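PDB 1TE5: glutamine amidotransferase type-2 domain-containing protein from Pseudomonas aeruginosa PAO1, which is of unknown function but probably acts as a class-II glutamine amidotransferase, releasing ammonia from glutamine for transfer to an acceptor not yet identified. Local coordinates for residues V169-I174 / C184-A189; L188-R193 / N234-Q239; R96-R101 / G119-V124; Q50-S55 / S89-F94. All coordinates share one frame; numbering follows the deposited sequence.

Contact 1. Residues V169-I174 / C184-A189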
loop_
_atom_site.group_PDB
_atom_site.type_symbol
_atom_site.label_atom_id
_atom_site.label_comp_id
_atom_site.label_asym_id
_atom_site.label_seq_id
_atom_site.Cartn_x
_atom_site.Cartn_y
_atom_site.Cartn_z
ATOM N N VAL A 169 17.102 -11.457 17.671
ATOM C CA VAL A 169 17.060 -12.099 16.358
ATOM C C VAL A 169 16.664 -11.074 15.301
ATOM O O VAL A 169 15.629 -10.414 15.429
ATOM C CB VAL A 169 16.021 -13.252 16.312
ATOM C CG1 VAL A 169 15.946 -13.845 14.899
ATOM C CG2 VAL A 169 16.373 -14.332 17.328
ATOM N N PHE A 170 17.476 -10.948 14.256
ATOM C CA PHE A 170 17.160 -10.005 13.199
ATOM C C PHE A 170 17.318 -10.557 11.789
ATOM O O PHE A 170 18.325 -10.323 11.128
ATOM C CB PHE A 170 17.960 -8.710 13.355
ATOM C CG PHE A 170 17.436 -7.576 12.510
ATOM C CD1 PHE A 170 16.252 -6.930 12.848
ATOM C CD2 PHE A 170 18.118 -7.164 11.368
ATOM C CE1 PHE A 170 15.754 -5.894 12.064
ATOM C CE2 PHE A 170 17.630 -6.133 10.580
ATOM C CZ PHE A 170 16.445 -5.496 10.927
ATOM N N ASN A 171 16.329 -11.324 11.351
ATOM C CA ASN A 171 16.328 -11.870 10.005
ATOM C C ASN A 171 15.497 -10.830 9.266
ATOM O O ASN A 171 14.413 -10.463 9.735
ATOM C CB ASN A 171 15.635 -13.233 9.981
ATOM C CG ASN A 171 16.311 -14.241 10.887
ATOM O OD1 ASN A 171 17.434 -14.664 10.628
ATOM N ND2 ASN A 171 15.637 -14.619 11.968
ATOM N N ALA A 172 16.005 -10.312 8.153
ATOM C CA ALA A 172 15.267 -9.283 7.432
ATOM C C ALA A 172 15.393 -9.319 5.925
ATOM O O ALA A 172 16.328 -9.900 5.376
ATOM C CB ALA A 172 15.670 -7.911 7.951
ATOM N N LEU A 173 14.401 -8.736 5.265
ATOM C CA LEU A 173 14.368 -8.628 3.814
ATOM C C LEU A 173 14.061 -7.160 3.531
ATOM O O LEU A 173 13.126 -6.589 4.104
ATOM C CB LEU A 173 13.267 -9.505 3.211
ATOM C CG LEU A 173 13.236 -11.000 3.522
ATOM C CD1 LEU A 173 12.045 -11.611 2.813
ATOM C CD2 LEU A 173 14.540 -11.670 3.102
ATOM N N ILE A 174 14.883 -6.539 2.693
ATOM C CA ILE A 174 14.698 -5.134 2.337
ATOM C C ILE A 174 14.840 -4.989 0.825
ATOM O O ILE A 174 15.631 -5.691 0.203
ATOM C CB ILE A 174 15.729 -4.247 3.057
ATOM C CG1 ILE A 174 15.661 -4.506 4.563
ATOM C CG2 ILE A 174 15.449 -2.785 2.757
ATOM C CD1 ILE A 174 16.817 -3.956 5.337
ATOM N N CYS A 184 20.647 -12.607 7.541
ATOM C CA CYS A 184 20.323 -13.746 8.383
ATOM C C CYS A 184 20.956 -13.641 9.761
ATOM O O CYS A 184 22.123 -13.277 9.897
ATOM C CB CYS A 184 20.780 -15.026 7.701
ATOM S SG CYS A 184 20.745 -16.470 8.754
ATOM N N SER A 185 20.167 -13.941 10.784
ATOM C CA SER A 185 20.634 -13.899 12.167
ATOM C C SER A 185 20.381 -15.269 12.789
ATOM O O SER A 185 21.238 -15.830 13.480
ATOM C CB SER A 185 19.868 -12.831 12.950
ATOM O OG SER A 185 20.747 -11.893 13.544
ATOM N N SER A 186 19.185 -15.791 12.531
ATOM C CA SER A 186 18.736 -17.079 13.032
ATOM C C SER A 186 18.834 -18.082 11.892
ATOM O O SER A 186 19.773 -18.875 11.823
ATOM C CB SER A 186 17.283 -16.954 13.504
ATOM O OG SER A 186 16.809 -18.162 14.076
ATOM N N LYS A 187 17.858 -18.038 10.997
ATOM C CA LYS A 187 17.838 -18.922 9.851
ATOM C C LYS A 187 17.154 -18.270 8.669
ATOM O O LYS A 187 16.188 -17.519 8.820
ATOM C CB LYS A 187 17.159 -20.252 10.181
ATOM C CG LYS A 187 15.849 -20.139 10.947
ATOM C CD LYS A 187 14.999 -21.411 10.854
ATOM C CE LYS A 187 15.750 -22.682 11.257
ATOM N NZ LYS A 187 16.674 -23.206 10.200
ATOM N N LEU A 188 17.681 -18.565 7.489
ATOM C CA LEU A 188 17.175 -18.046 6.228
ATOM C C LEU A 188 17.793 -18.952 5.168
ATOM O O LEU A 188 18.859 -19.516 5.380
ATOM C CB LEU A 188 17.642 -16.601 6.036
ATOM C CG LEU A 188 16.955 -15.786 4.947
ATOM C CD1 LEU A 188 15.485 -15.593 5.304
ATOM C CD2 LEU A 188 17.659 -14.451 4.807
ATOM N N ALA A 189 17.122 -19.115 4.042
ATOM C CA ALA A 189 17.638 -19.973 2.991
ATOM C C ALA A 189 17.188 -19.471 1.626
ATOM O O ALA A 189 16.317 -18.599 1.534
ATOM C CB ALA A 189 17.148 -21.403 3.215
#

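Contact 2. Residues L188-R193 / N234-Q239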
loop_
_atom_site.group_PDB
_atom_site.type_symbol
_atom_site.label_atom_id
_atom_site.label_comp_id
_atom_site.label_asym_id
_atom_site.label_seq_id
_atom_site.Cartn_x
_atom_site.Cartn_y
_atom_site.Cartn_z
ATOM N N LEU A 188 17.681 -18.565 7.489
ATOM C CA LEU A 188 17.175 -18.046 6.228
ATOM C C LEU A 188 17.793 -18.952 5.168
ATOM O O LEU A 188 18.859 -19.516 5.380
ATOM C CB LEU A 188 17.642 -16.601 6.036
ATOM C CG LEU A 188 16.955 -15.786 4.947
ATOM C CD1 LEU A 188 15.485 -15.593 5.304
ATOM C CD2 LEU A 188 17.659 -14.451 4.807
ATOM N N ALA A 189 17.122 -19.115 4.042
ATOM C CA ALA A 189 17.638 -19.973 2.991
ATOM C C ALA A 189 17.188 -19.471 1.626
ATOM O O ALA A 189 16.317 -18.599 1.534
ATOM C CB ALA A 189 17.148 -21.403 3.215
ATOM N N TYR A 190 17.760 -20.030 0.563
ATOM C CA TYR A 190 17.386 -19.625 -0.786
ATOM C C TYR A 190 17.673 -20.694 -1.829
ATOM O O TYR A 190 18.353 -21.680 -1.555
ATOM C CB TYR A 190 18.102 -18.320 -1.170
ATOM C CG TYR A 190 19.618 -18.417 -1.228
ATOM C CD1 TYR A 190 20.268 -18.839 -2.394
ATOM C CD2 TYR A 190 20.403 -18.068 -0.124
ATOM C CE1 TYR A 190 21.663 -18.911 -2.460
ATOM C CE2 TYR A 190 21.802 -18.135 -0.183
ATOM C CZ TYR A 190 22.422 -18.556 -1.354
ATOM O OH TYR A 190 23.801 -18.612 -1.414
ATOM N N ILE A 191 17.108 -20.510 -3.014
ATOM C CA ILE A 191 17.339 -21.420 -4.123
ATOM C C ILE A 191 17.143 -20.694 -5.450
ATOM O O ILE A 191 16.088 -20.105 -5.696
ATOM C CB ILE A 191 16.445 -22.685 -4.066
ATOM C CG1 ILE A 191 16.835 -23.641 -5.200
ATOM C CG2 ILE A 191 14.965 -22.318 -4.179
ATOM C CD1 ILE A 191 16.155 -24.977 -5.131
ATOM N N THR A 192 18.173 -20.724 -6.290
ATOM C CA THR A 192 18.116 -20.068 -7.584
ATOM C C THR A 192 17.762 -21.097 -8.635
ATOM O O THR A 192 18.341 -22.180 -8.664
ATOM C CB THR A 192 19.466 -19.455 -7.960
ATOM O OG1 THR A 192 19.967 -18.680 -6.866
ATOM C CG2 THR A 192 19.322 -18.562 -9.183
ATOM N N ARG A 193 16.823 -20.756 -9.504
ATOM C CA ARG A 193 16.398 -21.654 -10.562
ATOM C C ARG A 193 16.719 -20.999 -11.894
ATOM O O ARG A 193 16.313 -19.871 -12.146
ATOM C CB ARG A 193 14.897 -21.931 -10.430
ATOM C CG ARG A 193 14.536 -22.666 -9.136
ATOM C CD ARG A 193 13.066 -22.525 -8.771
ATOM N NE ARG A 193 12.171 -23.098 -9.773
ATOM C CZ ARG A 193 11.221 -22.414 -10.410
ATOM N NH1 ARG A 193 10.448 -23.022 -11.303
ATOM N NH2 ARG A 193 11.051 -21.117 -10.170
ATOM N N ASN A 234 18.880 -27.365 -4.398
ATOM C CA ASN A 234 19.930 -26.368 -4.467
ATOM C C ASN A 234 19.693 -25.378 -3.342
ATOM O O ASN A 234 20.182 -24.248 -3.383
ATOM C CB ASN A 234 19.895 -25.637 -5.807
ATOM C CG ASN A 234 20.658 -26.365 -6.880
ATOM O OD1 ASN A 234 20.195 -27.376 -7.411
ATOM N ND2 ASN A 234 21.845 -25.861 -7.206
ATOM N N TRP A 235 18.894 -25.792 -2.361
ATOM C CA TRP A 235 18.605 -24.934 -1.223
ATOM C C TRP A 235 19.856 -24.707 -0.401
ATOM O O TRP A 235 20.365 -25.621 0.251
ATOM C CB TRP A 235 17.498 -25.518 -0.340
ATOM C CG TRP A 235 16.107 -25.218 -0.822
ATOM C CD1 TRP A 235 15.302 -26.039 -1.551
ATOM C CD2 TRP A 235 15.352 -24.021 -0.587
ATOM N NE1 TRP A 235 14.092 -25.434 -1.785
ATOM C CE2 TRP A 235 14.093 -24.195 -1.205
ATOM C CE3 TRP A 235 15.614 -22.816 0.084
ATOM C CZ2 TRP A 235 13.097 -23.211 -1.171
ATOM C CZ3 TRP A 235 14.620 -21.834 0.118
ATOM C CH2 TRP A 235 13.379 -22.041 -0.508
ATOM N N THR A 236 20.363 -23.487 -0.469
ATOM C CA THR A 236 21.542 -23.099 0.274
ATOM C C THR A 236 21.076 -22.497 1.599
ATOM O O THR A 236 20.157 -21.674 1.627
ATOM C CB THR A 236 22.358 -22.071 -0.523
ATOM O OG1 THR A 236 22.828 -22.675 -1.736
ATOM C CG2 THR A 236 23.535 -21.577 0.282
ATOM N N LEU A 237 21.664 -22.951 2.703
ATOM C CA LEU A 237 21.302 -22.437 4.016
ATOM C C LEU A 237 22.257 -21.334 4.471
ATOM O O LEU A 237 23.480 -21.470 4.378
ATOM C CB LEU A 237 21.264 -23.568 5.048
ATOM C CG LEU A 237 20.327 -24.753 4.764
ATOM C CD1 LEU A 237 20.376 -25.750 5.909
ATOM C CD2 LEU A 237 18.910 -24.272 4.564
ATOM N N GLN A 238 21.687 -20.220 4.906
ATOM C CA GLN A 238 22.469 -19.090 5.378
ATOM C C GLN A 238 22.750 -19.200 6.876
ATOM O O GLN A 238 21.919 -19.696 7.646
ATOM C CB GLN A 238 21.749 -17.770 5.082
ATOM C CG GLN A 238 21.641 -17.409 3.609
ATOM C CD GLN A 238 20.973 -16.064 3.385
ATOM O OE1 GLN A 238 20.067 -15.944 2.566
ATOM N NE2 GLN A 238 21.422 -15.046 4.109
ATOM N N GLN A 239 23.939 -18.750 7.271
ATOM C CA GLN A 239 24.371 -18.760 8.669
ATOM C C GLN A 239 24.193 -17.372 9.289
ATOM O O GLN A 239 23.997 -16.380 8.588
ATOM C CB GLN A 239 25.853 -19.128 8.752
ATOM C CG GLN A 239 26.258 -20.347 7.949
ATOM C CD GLN A 239 27.713 -20.286 7.517
ATOM O OE1 GLN A 239 28.053 -20.645 6.386
ATOM N NE2 GLN A 239 28.578 -19.801 8.407
HETATM O O HOH W 1 19.624 -20.924 7.883
HETATM O O HOH W 2 20.791 -22.407 -5.438
#

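Contact 3. Residues R96-R101 / G119-V124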
loop_
_atom_site.group_PDB
_atom_site.type_symbol
_atom_site.label_atom_id
_atom_site.label_comp_id
_atom_site.label_asym_id
_atom_site.label_seq_id
_atom_site.Cartn_x
_atom_site.Cartn_y
_atom_site.Cartn_z
ATOM N N ARG A 96 7.944 2.521 2.771
ATOM C CA ARG A 96 8.310 3.920 2.971
ATOM C C ARG A 96 9.211 4.355 1.827
ATOM O O ARG A 96 10.111 3.611 1.432
ATOM C CB ARG A 96 9.008 4.111 4.320
ATOM C CG ARG A 96 8.469 5.299 5.096
ATOM C CD ARG A 96 8.401 5.051 6.599
ATOM N NE ARG A 96 7.435 3.988 6.837
ATOM C CZ ARG A 96 6.740 3.838 7.959
ATOM N NH1 ARG A 96 5.897 2.830 8.072
ATOM N NH2 ARG A 96 6.875 4.693 8.967
ATOM N N GLU A 97 8.936 5.519 1.243
ATOM C CA GLU A 97 9.766 5.988 0.136
ATOM C C GLU A 97 10.986 6.763 0.595
ATOM O O GLU A 97 10.925 7.549 1.541
ATOM C CB GLU A 97 8.961 6.805 -0.887
ATOM C CG GLU A 97 8.727 8.269 -0.540
ATOM C CD GLU A 97 9.759 9.237 -1.130
ATOM O OE1 GLU A 97 10.652 8.839 -1.910
ATOM O OE2 GLU A 97 9.656 10.424 -0.796
ATOM N N LEU A 98 12.095 6.486 -0.075
ATOM C CA LEU A 98 13.377 7.122 0.164
ATOM C C LEU A 98 14.006 7.229 -1.227
ATOM O O LEU A 98 14.048 6.256 -1.984
ATOM C CB LEU A 98 14.252 6.275 1.100
ATOM C CG LEU A 98 15.458 6.966 1.754
ATOM C CD1 LEU A 98 15.953 6.156 2.925
ATOM C CD2 LEU A 98 16.571 7.185 0.755
ATOM N N GLY A 99 14.428 8.433 -1.589
ATOM C CA GLY A 99 15.045 8.634 -2.885
ATOM C C GLY A 99 14.159 8.392 -4.095
ATOM O O GLY A 99 14.662 8.136 -5.181
ATOM N N GLY A 100 12.850 8.526 -3.933
ATOM C CA GLY A 100 11.964 8.316 -5.065
ATOM C C GLY A 100 11.743 6.855 -5.406
ATOM O O GLY A 100 11.358 6.519 -6.530
ATOM N N ARG A 101 12.010 5.985 -4.435
ATOM C CA ARG A 101 11.826 4.542 -4.579
ATOM C C ARG A 101 11.027 4.058 -3.362
ATOM O O ARG A 101 11.196 4.581 -2.264
ATOM C CB ARG A 101 13.177 3.809 -4.592
ATOM C CG ARG A 101 14.243 4.358 -5.524
ATOM C CD ARG A 101 13.806 4.403 -6.983
ATOM N NE ARG A 101 13.420 3.097 -7.503
ATOM C CZ ARG A 101 13.984 2.512 -8.555
ATOM N NH1 ARG A 101 13.551 1.321 -8.950
ATOM N NH2 ARG A 101 14.985 3.108 -9.205
ATOM N N GLY A 119 13.672 9.989 14.405
ATOM C CA GLY A 119 14.245 10.736 13.303
ATOM C C GLY A 119 13.234 11.097 12.246
ATOM O O GLY A 119 12.060 11.280 12.554
ATOM N N PHE A 120 13.715 11.250 11.013
ATOM C CA PHE A 120 12.898 11.603 9.852
ATOM C C PHE A 120 11.690 10.679 9.733
ATOM O O PHE A 120 10.553 11.132 9.565
ATOM C CB PHE A 120 13.709 11.472 8.557
ATOM C CG PHE A 120 15.061 12.140 8.594
ATOM C CD1 PHE A 120 15.174 13.535 8.551
ATOM C CD2 PHE A 120 16.232 11.362 8.616
ATOM C CE1 PHE A 120 16.433 14.148 8.531
ATOM C CE2 PHE A 120 17.494 11.954 8.598
ATOM C CZ PHE A 120 17.598 13.355 8.552
ATOM N N TYR A 121 11.972 9.380 9.691
ATOM C CA TYR A 121 10.943 8.360 9.590
ATOM C C TYR A 121 10.501 7.937 10.981
ATOM O O TYR A 121 11.321 7.738 11.877
ATOM C CB TYR A 121 11.468 7.145 8.821
ATOM C CG TYR A 121 11.887 7.440 7.398
ATOM C CD1 TYR A 121 13.212 7.760 7.091
ATOM C CD2 TYR A 121 10.968 7.382 6.350
ATOM C CE1 TYR A 121 13.614 8.010 5.778
ATOM C CE2 TYR A 121 11.361 7.629 5.029
ATOM C CZ TYR A 121 12.686 7.943 4.755
ATOM O OH TYR A 121 13.083 8.192 3.463
ATOM N N ARG A 122 9.194 7.814 11.162
ATOM C CA ARG A 122 8.641 7.401 12.441
ATOM C C ARG A 122 7.658 6.254 12.220
ATOM O O ARG A 122 6.957 6.212 11.206
ATOM C CB ARG A 122 7.928 8.575 13.121
ATOM C CG ARG A 122 8.806 9.788 13.379
ATOM C CD ARG A 122 8.063 10.802 14.223
ATOM N NE ARG A 122 8.800 12.050 14.381
ATOM C CZ ARG A 122 9.898 12.193 15.111
ATOM N NH1 ARG A 122 10.493 13.372 15.189
ATOM N NH2 ARG A 122 10.408 11.156 15.757
ATOM N N PRO A 123 7.662 5.259 13.123
ATOM C CA PRO A 123 6.726 4.149 12.946
ATOM C C PRO A 123 5.278 4.589 13.221
ATOM O O PRO A 123 5.025 5.498 14.027
ATOM C CB PRO A 123 7.226 3.122 13.971
ATOM C CG PRO A 123 7.791 3.962 15.053
ATOM C CD PRO A 123 8.554 5.016 14.272
ATOM N N VAL A 124 4.350 3.996 12.476
ATOM C CA VAL A 124 2.925 4.266 12.648
ATOM C C VAL A 124 2.382 3.290 13.713
ATOM O O VAL A 124 1.502 3.634 14.513
ATOM C CB VAL A 124 2.167 4.080 11.314
ATOM C CG1 VAL A 124 0.681 4.361 11.505
ATOM C CG2 VAL A 124 2.757 5.010 10.253
#

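Contact 4. Residues Q50-S55 / S89-F94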
loop_
_atom_site.group_PDB
_atom_site.type_symbol
_atom_site.label_atom_id
_atom_site.label_comp_id
_atom_site.label_asym_id
_atom_site.label_seq_id
_atom_site.Cartn_x
_atom_site.Cartn_y
_atom_site.Cartn_z
ATOM N N GLN A 50 -2.064 -7.238 3.107
ATOM C CA GLN A 50 -1.692 -7.723 4.434
ATOM C C GLN A 50 -2.900 -7.803 5.356
ATOM O O GLN A 50 -3.915 -7.148 5.129
ATOM C CB GLN A 50 -0.630 -6.817 5.052
ATOM C CG GLN A 50 -1.153 -5.483 5.503
ATOM C CD GLN A 50 -0.075 -4.445 5.650
ATOM O OE1 GLN A 50 1.002 -4.722 6.165
ATOM N NE2 GLN A 50 -0.360 -3.232 5.184
ATOM N N ASP A 51 -2.758 -8.541 6.445
ATOM C CA ASP A 51 -3.863 -8.730 7.370
ATOM C C ASP A 51 -3.345 -9.259 8.692
ATOM O O ASP A 51 -2.519 -10.160 8.718
ATOM C CB ASP A 51 -4.823 -9.763 6.773
ATOM C CG ASP A 51 -6.265 -9.547 7.194
ATOM O OD1 ASP A 51 -6.991 -10.556 7.302
ATOM O OD2 ASP A 51 -6.692 -8.385 7.377
ATOM N N PRO A 52 -3.765 -8.647 9.810
ATOM C CA PRO A 52 -3.310 -9.122 11.120
ATOM C C PRO A 52 -4.101 -10.380 11.469
ATOM O O PRO A 52 -4.790 -10.933 10.606
ATOM C CB PRO A 52 -3.671 -7.960 12.041
ATOM C CG PRO A 52 -4.901 -7.409 11.412
ATOM C CD PRO A 52 -4.552 -7.412 9.944
ATOM N N LEU A 53 -4.028 -10.809 12.727
ATOM C CA LEU A 53 -4.735 -11.992 13.194
ATOM C C LEU A 53 -6.197 -11.938 12.726
ATOM O O LEU A 53 -6.852 -10.904 12.856
ATOM C CB LEU A 53 -4.621 -12.107 14.709
ATOM C CG LEU A 53 -5.140 -13.374 15.376
ATOM C CD1 LEU A 53 -4.435 -14.578 14.799
ATOM C CD2 LEU A 53 -4.909 -13.283 16.869
ATOM N N ALA A 54 -6.717 -13.056 12.174
ATOM C CA ALA A 54 -8.079 -13.213 11.661
ATOM C C ALA A 54 -8.830 -14.500 12.026
ATOM O O ALA A 54 -8.269 -15.590 11.968
ATOM C CB ALA A 54 -8.141 -12.937 10.159
ATOM N N SER A 55 -10.100 -14.367 12.406
ATOM C CA SER A 55 -10.926 -15.525 12.773
ATOM C C SER A 55 -11.855 -15.921 11.665
ATOM O O SER A 55 -12.717 -16.781 11.814
ATOM C CB SER A 55 -11.568 -15.386 14.142
ATOM O OG SER A 55 -10.674 -15.292 15.248
ATOM N N SER A 89 -1.584 -1.766 11.623
ATOM C CA SER A 89 -0.364 -0.975 11.767
ATOM C C SER A 89 0.821 -1.779 12.299
ATOM O O SER A 89 1.970 -1.317 12.257
ATOM C CB SER A 89 -0.611 0.268 12.635
ATOM O OG SER A 89 -1.081 -0.048 13.931
ATOM N N ASN A 90 0.540 -2.989 12.773
ATOM C CA ASN A 90 1.569 -3.873 13.319
ATOM C C ASN A 90 1.793 -5.121 12.464
ATOM O O ASN A 90 2.429 -6.078 12.907
ATOM C CB ASN A 90 1.211 -4.219 14.753
ATOM C CG ASN A 90 1.237 -3.067 15.744
ATOM O OD1 ASN A 90 2.174 -2.279 15.761
ATOM N ND2 ASN A 90 0.185 -2.939 16.546
ATOM N N THR A 91 1.314 -5.084 11.227
ATOM C CA THR A 91 1.452 -6.205 10.305
ATOM C C THR A 91 2.515 -5.903 9.220
ATOM O O THR A 91 2.554 -4.798 8.685
ATOM C CB THR A 91 0.078 -6.502 9.659
ATOM O OG1 THR A 91 -0.895 -6.722 10.693
ATOM C CG2 THR A 91 0.142 -7.721 8.776
ATOM N N HIS A 92 3.405 -6.871 8.992
ATOM C CA HIS A 92 4.482 -6.784 8.005
ATOM C C HIS A 92 3.935 -7.175 6.643
ATOM O O HIS A 92 2.961 -7.913 6.553
ATOM C CB HIS A 92 5.595 -7.802 8.306
ATOM C CG HIS A 92 6.265 -7.630 9.632
ATOM N ND1 HIS A 92 5.575 -7.370 10.797
ATOM C CD2 HIS A 92 7.564 -7.745 9.982
ATOM C CE1 HIS A 92 6.423 -7.339 11.810
ATOM N NE2 HIS A 92 7.637 -7.563 11.339
ATOM N N PRO A 93 4.590 -6.731 5.561
ATOM C CA PRO A 93 5.792 -5.888 5.558
ATOM C C PRO A 93 5.449 -4.386 5.633
ATOM O O PRO A 93 4.281 -4.021 5.569
ATOM C CB PRO A 93 6.460 -6.263 4.237
ATOM C CG PRO A 93 5.309 -6.590 3.359
ATOM C CD PRO A 93 4.412 -7.391 4.254
ATOM N N PHE A 94 6.471 -3.540 5.778
ATOM C CA PHE A 94 6.279 -2.093 5.869
ATOM C C PHE A 94 6.880 -1.378 4.655
ATOM O O PHE A 94 7.905 -1.802 4.118
ATOM C CB PHE A 94 6.890 -1.552 7.166
ATOM C CG PHE A 94 6.338 -2.193 8.404
ATOM C CD1 PHE A 94 7.074 -3.147 9.097
ATOM C CD2 PHE A 94 5.072 -1.855 8.873
ATOM C CE1 PHE A 94 6.547 -3.750 10.243
ATOM C CE2 PHE A 94 4.539 -2.451 10.012
ATOM C CZ PHE A 94 5.276 -3.397 10.697
#

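Contact 1. Residues V169-I174 / C184-A189
Asn171 carries CG anti to its own carbonyl carbon, beside the backbone N (chi1 -60°), and a chi2 of -68° then sets OD1 before the peptide nitrogens of Ser185 and Ser186. That one oxygen accepts both N-H groups, each at 2.8 Å from OD1 and each nearly straight. The two donors use it differently: Ser185 N stands well above the carbonyl plane, 38° out of it, whereas Ser186 N is tilted only modestly. The amide's rotation is fixed from its other end as well, since ND2 donates to Asn108 O. One side-chain oxygen thus holds two successive N-H groups of the turn, where residues 184-187 join strand 180-183, the neighbour of strand 171-175, to strand 188-194 of the other sheet in this sandwich of the Ntn-hydrolase type. Beside the amide, Ser186 CB comes to 3.2 Å from Asn171 ND2 and receives Val169 CG1 at 3.7 Å. Across the bend, Ser185 CB presses on the backbone of Phe170, 3.3 Å from its N. Phe170 O, buried here, finds no polar partner in the model, while the Phe170 ring turns away to meet His107 and Tyr164.

Contact 2. Residues L188-R193 / N234-Q239
Ile191 and Trp235 form the close-packed part of this antiparallel pairing: CG2 of Ile191 sits over a face of the indole, 3.8 Å from the centroid of the six-membered ring, and the two side chains cross at about a right angle. With CG1 anti to the backbone N (chi1 -175°), the other branch of Ile191 runs on to Asn234, whose CB lies 3.7 Å from CG1. Ala189 CB adds to this face, touching Trp235 CE3. On the reverse face Tyr190 and Thr236 lie side by side, and Thr236 CB makes a CH-pi contact 3.9 Å from the Tyr190 ring centroid. The same ring has Gln238 OE1 near its plane, 3.4 Å from CD2. Tyr190 and Thr236 are a hydrogen-bonded pair, with Tyr190 N to Thr236 O at 3.1 Å and Thr236 N to Tyr190 O at 2.9 Å. Leu237 marks the solvent side, exposed but touching Ala189 CB through CD2. At the Leu188 end Gln238 N still donates to Leu188 O, and a water joins Leu188 N to Gln238 O; at the other end a second water takes the N-H of Thr192 and donates to Asn234 O at 2.8 Å. Within this chain strand 236-238 is the outermost strand of the seven-stranded sheet; strand 220-225 flanks 188-194 on its other side, and Trp246 of the six-stranded sheet meets the Tyr190 ring edge-to-face.

Contact 3. Residues R96-R101 / G119-V124
Arg96 opens the contact by sliding past Tyr121 in the opposite direction, its CG and CD packed obliquely against the ring, with CD 3.5 Å from CD2. A bend at chi3 (-65°) turns NE off the line of the aliphatic chain, and beyond it NH2 lies 2.7 Å from Arg122 O, which sits near the guanidinium plane at its edge. NH1 makes a salt bridge to Glu130, whose carboxylate also accepts from Val124 N, so a single acidic group ties both segments to helix 128-143. At Glu97 it is the backbone that meets the loop: Tyr121 OH donates to Glu97 O at 3.0 Å. The Glu97 carboxylate is engaged on both oxygens: OE1 accepts from Gly100 N and OE2 from Arg122 N of the second subunit. Leu98 crosses the tyrosine at about a right angle and sets CG 3.2 Å from Tyr121 OH. From there a type I' turn, Leu98 to Arg101, reverses the chain through two glycines of positive phi, closed by reciprocal backbone bonds between its end residues. Within this chain strand 94-98 is the outermost strand of the six-stranded sheet, joined to 101-108 by this tight hairpin; helix 128-143 packs over Leu98 and Tyr121, and the second subunit packs on the loop, its Glu97 against Tyr121.

Contact 4. Residues Q50-S55 / S89-F94
The amide of Gln50 is the flat group that reaches across to 89-94, its outer end lying by the carbonyl oxygens of Thr91 and Pro93. In a fold of the Ntn-hydrolase type, with antiparallel sheets layered together, this contact joins the end of strand 45-51 to the connection that enters strand 94-98, each strand outermost in its own sheet within this chain. As modelled, OE1 is 3.0 Å from Thr91 O, an approach of two acceptors; the amide is probably turned over, and reversed it might donate a hydrogen bond there. A second flat group, the His92 ring, takes no direct part across the contact: Phe94 CE1 lies over the centre of one face, 3.8 Å above the plane, His77 meets the ring edge-to-face, and NE2 is hydrogen-bonded to Ser129 OG. A cis peptide bond before Pro93 bends that connection. Gln50 and Thr91 slide past each other in opposite directions, CB of Gln50 meeting CG2 of Thr91 at 3.9 Å. The second subunit abuts this edge, Arg47 of that subunit forming a salt bridge with Asp51, whose OD1 is hydrogen-bonded to Ser58 OG. In Thr91, CG2 is anti to the backbone N and approaches Asp51 O at 3.6 Å. The other branch, with chi1 -55°, brings OG1 within 3.3 Å of Pro52 CB and makes a weak hydrogen bond to Gly87 O.

How the contacts relate
Along the chain contact 4 closes first, then contact 3, and contacts 1 and 2 follow. Contacts 3 and 4 adjoin in sequence at strand 94-98, yet their centres lie 19 Å apart; both also touch the second subunit, so this part of the chain serves the dimer as well as the fold. Contacts 1 and 2 are closer, with centres 12 Å apart, and share Leu188 and Ala189 of strand 188-194. Contact 2 lies across the chain's centre from contacts 3 and 4, about 30 and 26 Å away between centres. Contacts 1 and 3 reach the six-stranded sheet, contacts 2 and 4 the seven-stranded one, and contact 1 lies where the chain passes from the first to the second.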